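PDB 4XAB: EvdO2 from Micromonospora carbonacea, which probably acts as a non-haem iron, 2-oxoglutarate-dependent oxygenase that carries out an oxidative cyclization in the biosynthesis of orthosomycin antibiotics. Local coordinates for residues A[10-19]-A[96-104]; A[141-152]-A[226-237]. One frame throughout, in Å; residues are numbered along the deposited sequence. Where two conformers were deposited one is given.

Contact 1 of 2, residues A[10-19]-A[96-104]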
loop_
_atom_site.group_PDB
_atom_site.type_symbol
_atom_site.label_atom_id
_atom_site.label_comp_id
_atom_site.label_asym_id
_atom_site.label_seq_id
_atom_site.Cartn_x
_atom_site.Cartn_y
_atom_site.Cartn_z
ATOM N N ILE A 10 8.174 11.621 14.052
ATOM C CA ILE A 10 7.373 12.527 13.252
ATOM C C ILE A 10 7.238 13.871 13.946
ATOM O O ILE A 10 7.306 13.967 15.176
ATOM C CB ILE A 10 5.967 11.967 12.941
ATOM C CG1 ILE A 10 5.216 11.615 14.223
ATOM C CG2 ILE A 10 6.065 10.749 12.013
ATOM C CD1 ILE A 10 3.759 11.245 13.966
ATOM N N ASP A 11 7.079 14.919 13.146
ATOM C CA ASP A 11 6.888 16.243 13.709
ATOM C C ASP A 11 5.723 16.946 13.034
ATOM O O ASP A 11 5.049 16.367 12.173
ATOM C CB ASP A 11 8.166 17.079 13.602
ATOM C CG ASP A 11 8.716 17.149 12.201
ATOM O OD1 ASP A 11 7.927 17.060 11.232
ATOM O OD2 ASP A 11 9.958 17.298 12.070
ATOM N N HIS A 12 5.461 18.183 13.447
ATOM C CA HIS A 12 4.319 18.912 12.903
ATOM C C HIS A 12 4.390 19.028 11.393
ATOM O O HIS A 12 3.375 18.925 10.707
ATOM C CB HIS A 12 4.230 20.305 13.511
ATOM C CG HIS A 12 3.153 21.151 12.914
ATOM N ND1 HIS A 12 3.388 22.036 11.881
ATOM C CD2 HIS A 12 1.832 21.247 13.198
ATOM C CE1 HIS A 12 2.260 22.644 11.560
ATOM N NE2 HIS A 12 1.301 22.183 12.345
ATOM N N ARG A 13 5.591 19.257 10.876
ATOM C CA ARG A 13 5.789 19.420 9.443
ATOM C C ARG A 13 5.348 18.182 8.662
ATOM O O ARG A 13 4.789 18.291 7.566
ATOM C CB ARG A 13 7.260 19.730 9.153
ATOM C CG ARG A 13 7.573 19.941 7.689
ATOM C CD ARG A 13 9.071 19.853 7.445
ATOM N NE ARG A 13 9.622 18.582 7.911
ATOM C CZ ARG A 13 10.871 18.187 7.697
ATOM N NH1 ARG A 13 11.702 18.966 7.022
ATOM N NH2 ARG A 13 11.285 17.013 8.153
ATOM N N ASP A 14 5.608 17.003 9.228
ATOM C CA ASP A 14 5.207 15.746 8.584
ATOM C C ASP A 14 3.690 15.702 8.444
ATOM O O ASP A 14 3.164 15.378 7.382
ATOM C CB ASP A 14 5.677 14.524 9.376
ATOM C CG ASP A 14 7.183 14.366 9.377
ATOM O OD1 ASP A 14 7.802 14.503 8.301
ATOM O OD2 ASP A 14 7.745 14.112 10.460
ATOM N N ARG A 15 2.989 16.013 9.531
ATOM C CA ARG A 15 1.539 15.993 9.507
ATOM C C ARG A 15 0.986 17.054 8.562
ATOM O O ARG A 15 -0.002 16.808 7.845
ATOM C CB ARG A 15 0.981 16.198 10.920
ATOM C CG ARG A 15 -0.530 16.127 11.006
ATOM C CD ARG A 15 -1.006 16.504 12.405
ATOM N NE ARG A 15 -2.445 16.751 12.443
ATOM C CZ ARG A 15 -3.003 17.939 12.230
ATOM N NH1 ARG A 15 -2.243 18.992 11.960
ATOM N NH2 ARG A 15 -4.321 18.074 12.281
ATOM N N GLU A 16 1.610 18.227 8.571
ATOM C CA GLU A 16 1.147 19.332 7.763
ATOM C C GLU A 16 1.242 18.990 6.279
ATOM O O GLU A 16 0.311 19.242 5.514
ATOM C CB GLU A 16 1.940 20.595 8.084
ATOM C CG GLU A 16 1.578 21.778 7.210
ATOM C CD GLU A 16 2.490 22.970 7.439
ATOM O OE1 GLU A 16 3.677 22.761 7.790
ATOM O OE2 GLU A 16 2.018 24.113 7.266
ATOM N N GLU A 17 2.356 18.399 5.871
ATOM C CA GLU A 17 2.513 18.078 4.456
ATOM C C GLU A 17 1.647 16.882 4.074
ATOM O O GLU A 17 1.138 16.820 2.948
ATOM C CB GLU A 17 3.984 17.833 4.112
ATOM C CG GLU A 17 4.853 19.100 4.189
ATOM C CD GLU A 17 4.275 20.276 3.410
ATOM O OE1 GLU A 17 3.942 20.111 2.215
ATOM O OE2 GLU A 17 4.150 21.373 3.996
ATOM N N PHE A 18 1.455 15.939 4.997
ATOM C CA PHE A 18 0.483 14.875 4.741
ATOM C C PHE A 18 -0.909 15.449 4.448
ATOM O O PHE A 18 -1.575 15.013 3.508
ATOM C CB PHE A 18 0.407 13.885 5.910
ATOM C CG PHE A 18 -0.671 12.840 5.744
ATOM C CD1 PHE A 18 -0.465 11.742 4.904
ATOM C CD2 PHE A 18 -1.887 12.962 6.400
ATOM C CE1 PHE A 18 -1.468 10.787 4.738
ATOM C CE2 PHE A 18 -2.889 12.015 6.236
ATOM C CZ PHE A 18 -2.672 10.925 5.402
ATOM N N ARG A 19 -1.350 16.431 5.232
ATOM C CA ARG A 19 -2.684 17.002 5.049
ATOM C C ARG A 19 -2.788 17.775 3.749
ATOM O O ARG A 19 -3.801 17.716 3.055
ATOM C CB ARG A 19 -3.048 17.939 6.207
ATOM C CG ARG A 19 -3.057 17.285 7.556
ATOM C CD ARG A 19 -3.906 16.050 7.565
ATOM N NE ARG A 19 -4.044 15.546 8.924
ATOM C CZ ARG A 19 -5.006 15.915 9.761
ATOM N NH1 ARG A 19 -5.932 16.788 9.379
ATOM N NH2 ARG A 19 -5.043 15.401 10.980
ATOM N N SER A 96 0.098 4.876 16.113
ATOM C CA SER A 96 0.267 6.209 16.686
ATOM C C SER A 96 0.421 7.263 15.600
ATOM O O SER A 96 -0.110 8.361 15.717
ATOM C CB SER A 96 1.473 6.244 17.623
ATOM O OG SER A 96 1.272 5.328 18.684
ATOM N N ILE A 97 1.150 6.923 14.541
ATOM C CA ILE A 97 1.309 7.833 13.417
ATOM C C ILE A 97 -0.048 8.077 12.752
ATOM O O ILE A 97 -0.404 9.206 12.444
ATOM C CB ILE A 97 2.321 7.280 12.377
ATOM C CG1 ILE A 97 3.741 7.320 12.960
ATOM C CG2 ILE A 97 2.256 8.087 11.098
ATOM C CD1 ILE A 97 4.793 6.643 12.085
ATOM N N ALA A 98 -0.807 7.007 12.563
ATOM C CA ALA A 98 -2.119 7.099 11.920
ATOM C C ALA A 98 -3.038 8.002 12.727
ATOM O O ALA A 98 -3.741 8.853 12.172
ATOM C CB ALA A 98 -2.735 5.717 11.761
ATOM N N SER A 99 -3.007 7.809 14.040
ATOM C CA SER A 99 -3.779 8.624 14.964
ATOM C C SER A 99 -3.440 10.107 14.833
ATOM O O SER A 99 -4.338 10.955 14.749
ATOM C CB SER A 99 -3.536 8.156 16.396
ATOM O OG SER A 99 -4.199 9.015 17.301
ATOM N N ALA A 100 -2.144 10.418 14.811
ATOM C CA ALA A 100 -1.696 11.801 14.656
ATOM C C ALA A 100 -2.133 12.386 13.317
ATOM O O ALA A 100 -2.581 13.530 13.237
ATOM C CB ALA A 100 -0.184 11.886 14.793
ATOM N N PHE A 101 -2.013 11.592 12.262
ATOM C CA PHE A 101 -2.314 12.083 10.923
ATOM C C PHE A 101 -3.821 12.204 10.666
ATOM O O PHE A 101 -4.243 13.041 9.874
ATOM C CB PHE A 101 -1.690 11.182 9.855
ATOM C CG PHE A 101 -0.209 11.417 9.638
ATOM C CD1 PHE A 101 0.541 12.141 10.548
ATOM C CD2 PHE A 101 0.425 10.900 8.520
ATOM C CE1 PHE A 101 1.902 12.351 10.346
ATOM C CE2 PHE A 101 1.784 11.105 8.304
ATOM C CZ PHE A 101 2.521 11.833 9.217
ATOM N N LEU A 102 -4.625 11.360 11.313
ATOM C CA LEU A 102 -6.071 11.377 11.093
ATOM C C LEU A 102 -6.835 12.175 12.148
ATOM O O LEU A 102 -8.041 12.368 12.018
ATOM C CB LEU A 102 -6.625 9.947 11.051
ATOM C CG LEU A 102 -6.142 9.024 9.932
ATOM C CD1 LEU A 102 -6.561 7.603 10.224
ATOM C CD2 LEU A 102 -6.706 9.469 8.596
ATOM N N ASP A 103 -6.138 12.630 13.186
ATOM C CA ASP A 103 -6.774 13.287 14.333
ATOM C C ASP A 103 -7.860 12.414 14.946
ATOM O O ASP A 103 -8.961 12.883 15.254
ATOM C CB ASP A 103 -7.364 14.640 13.938
ATOM C CG ASP A 103 -6.305 15.685 13.700
ATOM O OD1 ASP A 103 -5.425 15.843 14.570
ATOM O OD2 ASP A 103 -6.345 16.333 12.634
ATOM N N MET A 104 -7.531 11.141 15.126
ATOM C CA MET A 104 -8.442 10.175 15.724
ATOM C C MET A 104 -7.740 9.377 16.801
ATOM O O MET A 104 -6.552 9.077 16.673
ATOM C CB MET A 104 -8.979 9.222 14.668
ATOM C CG MET A 104 -9.842 9.880 13.652
ATOM S SD MET A 104 -10.306 8.652 12.435
ATOM C CE MET A 104 -10.967 7.361 13.485
#
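The rings of F18 and F101 meet in an offset stack, centroids 4.8 Å apart and planes inclined by 26°. CD2 of F101 lies over one face of the F18 ring, displaced toward its rim, while CB of F18 sits over a face of the F101 ring as a CH-pi contact. CG2 of I97, one turn back from F101, rests 4.0 Å above the plane of the F101 ring, over its centre. F18 throws its ring toward F101 because chi1 is 175°, CG lying opposite the backbone N. Obliquely to the F101 ring come the CA of R15 and CD1 of I10; that same CD1 also reaches CG1 of I97 and CB of A100, each at 4.1 Å.

Beside the stacked rings the guanidinium groups of R15 and R19 overlap, CZ of R15 lying 3.5 Å over one face of the R19 group. The like charges are offset by D103, just beyond the end of helix 96-102, where phi turns positive. R15 reaches it with an extended chain: NH2 meets the syn lone pair of D103 OD2 at 2.7 Å, nearly in the guanidinium plane, and NE makes a weak bond to the A100 carbonyl. R19 NH2, from a chain bent at chi2, approaches the same oxygen, but at a modelled distance too short to trust, so this second bridge is doubtful in detail. Two nearby cations would probably favour the ionised carboxylate.

D11 and D14 form a capping box: D14 N donates to D11 OD1 (3.1 Å) and D11 N to D14 OD2 (2.9 Å). F18 and F101 also touch L144 and V208 of the sheet, so this helix pair, crossed at -61°, packs on the outside of the double-stranded beta-helix.

Contact 2 of 2, residues A[141-152]-A[226-237]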
loop_
_atom_site.group_PDB
_atom_site.type_symbol
_atom_site.label_atom_id
_atom_site.label_comp_id
_atom_site.label_asym_id
_atom_site.label_seq_id
_atom_site.Cartn_x
_atom_site.Cartn_y
_atom_site.Cartn_z
ATOM N N ARG A 141 -15.338 6.105 4.991
ATOM C CA ARG A 141 -14.388 5.954 6.088
ATOM C C ARG A 141 -13.267 6.948 5.865
ATOM O O ARG A 141 -12.858 7.147 4.728
ATOM C CB ARG A 141 -13.799 4.543 6.141
ATOM C CG ARG A 141 -14.776 3.421 6.484
ATOM C CD ARG A 141 -14.026 2.099 6.349
ATOM N NE ARG A 141 -14.881 0.925 6.486
ATOM C CZ ARG A 141 -15.048 0.253 7.618
ATOM N NH1 ARG A 141 -14.444 0.653 8.730
ATOM N NH2 ARG A 141 -15.837 -0.815 7.642
ATOM N N ARG A 142 -12.803 7.589 6.934
ATOM C CA ARG A 142 -11.525 8.289 6.878
ATOM C C ARG A 142 -10.428 7.259 7.077
ATOM O O ARG A 142 -10.586 6.306 7.832
ATOM C CB ARG A 142 -11.449 9.385 7.933
ATOM C CG ARG A 142 -12.533 10.426 7.773
ATOM C CD ARG A 142 -12.090 11.787 8.258
ATOM N NE ARG A 142 -11.965 11.849 9.710
ATOM C CZ ARG A 142 -10.827 12.091 10.353
ATOM N NH1 ARG A 142 -9.705 12.298 9.675
ATOM N NH2 ARG A 142 -10.817 12.139 11.678
ATOM N N GLY A 143 -9.306 7.423 6.403
ATOM C CA GLY A 143 -8.277 6.427 6.591
ATOM C C GLY A 143 -7.035 6.663 5.793
ATOM O O GLY A 143 -6.957 7.573 4.963
ATOM N N LEU A 144 -6.055 5.807 6.034
ATOM C CA LEU A 144 -4.803 5.917 5.313
ATOM C C LEU A 144 -4.095 4.574 5.299
ATOM O O LEU A 144 -4.505 3.613 5.973
ATOM C CB LEU A 144 -3.917 7.006 5.939
ATOM C CG LEU A 144 -3.619 6.977 7.450
ATOM C CD1 LEU A 144 -2.681 5.838 7.839
ATOM C CD2 LEU A 144 -3.001 8.301 7.896
ATOM N N SER A 145 -3.029 4.525 4.518
ATOM C CA SER A 145 -2.165 3.357 4.408
ATOM C C SER A 145 -0.732 3.754 4.732
ATOM O O SER A 145 -0.287 4.814 4.323
ATOM C CB SER A 145 -2.201 2.773 2.997
ATOM O OG SER A 145 -3.494 2.270 2.708
ATOM N N ILE A 146 -0.031 2.877 5.441
ATOM C CA ILE A 146 1.392 3.042 5.748
ATOM C C ILE A 146 2.135 1.875 5.109
ATOM O O ILE A 146 2.001 0.716 5.531
ATOM C CB ILE A 146 1.644 3.100 7.276
ATOM C CG1 ILE A 146 0.888 4.274 7.892
ATOM C CG2 ILE A 146 3.116 3.285 7.566
ATOM C CD1 ILE A 146 0.917 4.310 9.431
ATOM N N TRP A 147 2.871 2.207 4.052
ATOM C CA TRP A 147 3.584 1.288 3.175
ATOM C C TRP A 147 5.040 1.253 3.621
ATOM O O TRP A 147 5.782 2.170 3.298
ATOM C CB TRP A 147 3.448 1.802 1.730
ATOM C CG TRP A 147 3.874 0.947 0.546
ATOM C CD1 TRP A 147 3.086 0.085 -0.178
ATOM C CD2 TRP A 147 5.147 0.977 -0.125
ATOM N NE1 TRP A 147 3.810 -0.457 -1.219
ATOM C CE2 TRP A 147 5.073 0.074 -1.210
ATOM C CE3 TRP A 147 6.345 1.664 0.098
ATOM C CZ2 TRP A 147 6.156 -0.163 -2.069
ATOM C CZ3 TRP A 147 7.425 1.425 -0.763
ATOM C CH2 TRP A 147 7.317 0.522 -1.828
ATOM N N THR A 148 5.430 0.234 4.386
ATOM C CA THR A 148 6.808 0.143 4.893
ATOM C C THR A 148 7.597 -0.770 3.977
ATOM O O THR A 148 7.191 -1.913 3.749
ATOM C CB THR A 148 6.871 -0.421 6.328
ATOM O OG1 THR A 148 6.141 0.425 7.223
ATOM C CG2 THR A 148 8.330 -0.561 6.805
ATOM N N THR A 149 8.714 -0.291 3.446
ATOM C CA THR A 149 9.467 -1.129 2.519
ATOM C C THR A 149 10.526 -1.921 3.277
ATOM O O THR A 149 11.092 -1.439 4.259
ATOM C CB THR A 149 10.111 -0.294 1.395
ATOM O OG1 THR A 149 10.720 -1.163 0.438
ATOM C CG2 THR A 149 11.160 0.694 1.949
ATOM N N LEU A 150 10.765 -3.153 2.834
ATOM C CA LEU A 150 11.801 -4.002 3.421
ATOM C C LEU A 150 13.097 -3.882 2.638
ATOM O O LEU A 150 14.146 -4.373 3.064
ATOM C CB LEU A 150 11.362 -5.472 3.445
ATOM C CG LEU A 150 10.045 -5.833 4.117
ATOM C CD1 LEU A 150 9.972 -7.347 4.367
ATOM C CD2 LEU A 150 9.855 -5.043 5.402
ATOM N N ASP A 151 13.005 -3.235 1.479
ATOM C CA ASP A 151 14.106 -3.146 0.530
ATOM C C ASP A 151 14.264 -1.705 0.089
ATOM O O ASP A 151 13.345 -0.905 0.287
ATOM C CB ASP A 151 13.833 -4.032 -0.689
ATOM C CG ASP A 151 13.667 -5.487 -0.317
ATOM O OD1 ASP A 151 14.667 -6.099 0.096
ATOM O OD2 ASP A 151 12.541 -6.017 -0.418
ATOM N N GLU A 152 15.405 -1.366 -0.511
ATOM C CA GLU A 152 15.475 -0.099 -1.228
ATOM C C GLU A 152 14.303 -0.032 -2.208
ATOM O O GLU A 152 14.009 -1.009 -2.904
ATOM C CB GLU A 152 16.799 0.069 -1.988
ATOM C CG GLU A 152 16.862 1.416 -2.710
ATOM C CD GLU A 152 18.183 1.684 -3.408
ATOM O OE1 GLU A 152 18.888 0.718 -3.771
ATOM O OE2 GLU A 152 18.510 2.875 -3.606
ATOM N N ARG A 226 11.267 -6.848 -4.405
ATOM C CA ARG A 226 11.025 -5.664 -3.609
ATOM C C ARG A 226 9.784 -5.890 -2.775
ATOM O O ARG A 226 8.703 -6.120 -3.320
ATOM C CB ARG A 226 10.858 -4.440 -4.499
ATOM C CG ARG A 226 11.976 -4.303 -5.506
ATOM C CD ARG A 226 13.239 -3.795 -4.835
ATOM N NE ARG A 226 14.376 -3.954 -5.725
ATOM C CZ ARG A 226 15.523 -3.304 -5.589
ATOM N NH1 ARG A 226 15.679 -2.441 -4.595
ATOM N NH2 ARG A 226 16.506 -3.517 -6.449
ATOM N N ARG A 227 9.953 -5.844 -1.459
ATOM C CA ARG A 227 8.893 -6.215 -0.523
ATOM C C ARG A 227 8.374 -5.027 0.265
ATOM O O ARG A 227 9.134 -4.157 0.676
ATOM C CB ARG A 227 9.407 -7.291 0.437
ATOM C CG ARG A 227 9.881 -8.548 -0.284
ATOM C CD ARG A 227 10.881 -9.339 0.547
ATOM N NE ARG A 227 12.173 -8.667 0.685
ATOM C CZ ARG A 227 13.219 -9.202 1.315
ATOM N NH1 ARG A 227 13.114 -10.407 1.862
ATOM N NH2 ARG A 227 14.367 -8.535 1.403
ATOM N N ALA A 228 7.063 -4.992 0.478
ATOM C CA ALA A 228 6.464 -3.938 1.281
ATOM C C ALA A 228 5.487 -4.565 2.248
ATOM O O ALA A 228 4.853 -5.575 1.936
ATOM C CB ALA A 228 5.761 -2.903 0.396
ATOM N N TYR A 229 5.385 -3.979 3.434
ATOM C CA TYR A 229 4.401 -4.390 4.415
ATOM C C TYR A 229 3.495 -3.194 4.635
ATOM O O TYR A 229 3.958 -2.117 5.016
ATOM C CB TYR A 229 5.058 -4.835 5.717
ATOM C CG TYR A 229 4.092 -5.170 6.830
ATOM C CD1 TYR A 229 3.178 -6.208 6.694
ATOM C CD2 TYR A 229 4.109 -4.469 8.028
ATOM C CE1 TYR A 229 2.303 -6.528 7.712
ATOM C CE2 TYR A 229 3.236 -4.786 9.057
ATOM C CZ TYR A 229 2.339 -5.815 8.893
ATOM O OH TYR A 229 1.464 -6.139 9.904
ATOM N N VAL A 230 2.213 -3.374 4.355
ATOM C CA VAL A 230 1.287 -2.257 4.358
ATOM C C VAL A 230 0.337 -2.396 5.533
ATOM O O VAL A 230 -0.251 -3.455 5.743
ATOM C CB VAL A 230 0.470 -2.183 3.039
ATOM C CG1 VAL A 230 -0.426 -0.964 3.055
ATOM C CG2 VAL A 230 1.402 -2.134 1.828
ATOM N N LEU A 231 0.194 -1.329 6.311
ATOM C CA LEU A 231 -0.808 -1.297 7.364
ATOM C C LEU A 231 -1.848 -0.262 6.997
ATOM O O LEU A 231 -1.520 0.861 6.628
ATOM C CB LEU A 231 -0.170 -0.970 8.710
ATOM C CG LEU A 231 0.610 -2.119 9.337
ATOM C CD1 LEU A 231 1.486 -1.588 10.471
ATOM C CD2 LEU A 231 -0.373 -3.180 9.849
ATOM N N VAL A 232 -3.108 -0.668 7.058
ATOM C CA VAL A 232 -4.226 0.216 6.782
ATOM C C VAL A 232 -4.944 0.558 8.079
ATOM O O VAL A 232 -5.220 -0.320 8.866
ATOM C CB VAL A 232 -5.196 -0.443 5.803
ATOM C CG1 VAL A 232 -6.442 0.410 5.640
ATOM C CG2 VAL A 232 -4.482 -0.684 4.476
ATOM N N PHE A 233 -5.182 1.845 8.308
ATOM C CA PHE A 233 -5.885 2.321 9.494
ATOM C C PHE A 233 -7.064 3.148 9.030
ATOM O O PHE A 233 -6.915 4.011 8.157
ATOM C CB PHE A 233 -4.959 3.161 10.394
ATOM C CG PHE A 233 -3.844 2.368 11.025
ATOM C CD1 PHE A 233 -2.577 2.321 10.442
ATOM C CD2 PHE A 233 -4.062 1.656 12.195
ATOM C CE1 PHE A 233 -1.564 1.588 11.029
ATOM C CE2 PHE A 233 -3.048 0.919 12.782
ATOM C CZ PHE A 233 -1.791 0.885 12.189
ATOM N N MET A 234 -8.229 2.918 9.623
ATOM C CA MET A 234 -9.417 3.596 9.134
ATOM C C MET A 234 -10.462 3.773 10.215
ATOM O O MET A 234 -10.475 3.047 11.205
ATOM C CB MET A 234 -10.013 2.815 7.975
ATOM C CG MET A 234 -10.524 1.470 8.398
ATOM S SD MET A 234 -10.767 0.424 6.961
ATOM C CE MET A 234 -11.272 -1.102 7.738
ATOM N N SER A 235 -11.355 4.731 9.998
ATOM C CA SER A 235 -12.459 4.959 10.921
ATOM C C SER A 235 -13.561 3.952 10.665
ATOM O O SER A 235 -13.590 3.303 9.616
ATOM C CB SER A 235 -13.018 6.362 10.745
ATOM O OG SER A 235 -13.731 6.430 9.522
ATOM N N ALA A 236 -14.472 3.835 11.621
ATOM C CA ALA A 236 -15.748 3.166 11.381
ATOM C C ALA A 236 -16.466 3.843 10.212
ATOM O O ALA A 236 -16.249 5.028 9.939
ATOM C CB ALA A 236 -16.612 3.199 12.638
ATOM N N PRO A 237 -17.332 3.093 9.515
ATOM C CA PRO A 237 -18.023 3.670 8.360
ATOM C C PRO A 237 -19.150 4.616 8.764
ATOM O O PRO A 237 -19.802 4.393 9.779
ATOM C CB PRO A 237 -18.583 2.436 7.642
ATOM C CG PRO A 237 -18.828 1.460 8.730
ATOM C CD PRO A 237 -17.711 1.686 9.743
HETATM O O HOH W 1 3.557 -0.599 7.376
HETATM O O HOH W 2 17.951 -0.961 -5.448
#
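I146 pairs with L231 through two backbone hydrogen bonds, and the same antiparallel pattern joins L144 to F233 and T148 to Y229. Between them lie non-hydrogen-bonded pairs such as S145 with V232 and W147 with V230, whose side chains occupy the other face of the sheet. There CB of A228 sits over the W147 indole face, 3.7 Å from the centroid of its five-membered ring, and CG2 of V230 approaches W147 CD1 at 3.4 Å. On the opposite face L144, I146 and F233 form an apolar patch, with I146 CD1 set obliquely against the F233 ring; T148 and Y229 continue that face.

Arginines engage both ends of the pair. R227 grips the carboxylate of D151 side-on and almost coplanar: NE bonds OD2 at 2.9 Å and NH2 bonds OD1 at 2.8 Å, both on syn lone pairs, while the backbone N of R227 takes the anti lone pair of OD2. At the far end, R141 NH1 donates to S235 O at 2.9 Å, its guanidinium held between P237 CD on one face and M234 CE on the opposite one; E110 provides a salt-bridge partner.

Farther out, a water donates to the carbonyls of I146 and Y229 and bonds T148 OG1, which H90 also engages. Helix 89-102 packs on L144, I146 and F233, whereas the side chain of S145 comes within about 6 Å (nearest atoms) of the nickel ion bound by H129, D131 and H215. One face thus meets a helix and the other looks toward the metal site, and the three bonds on D151 would probably stabilise its charged form.

Overall arrangement
The centre of contact 2 lies about 5 Å from the centre of the chain, that of contact 1 about 18 Å from it. Their chemistry follows that difference: a ladder of backbone bonds joins 141-152 to 226-237, whereas the helices of 10-19 and 96-104 meet mainly through side chains, with no backbone-to-backbone bonds between them, aromatic inside and ionic toward solvent. Helix 89-102 connects them: it supplies one side of contact 1 and packs on the strands of contact 2. The two contacts touch directly, A98 CB packing on F233 CG at 3.6 Å and L102 O probably accepting from R142 NH2. Arginine-aspartate bridges recur in both, at the margin of each interface.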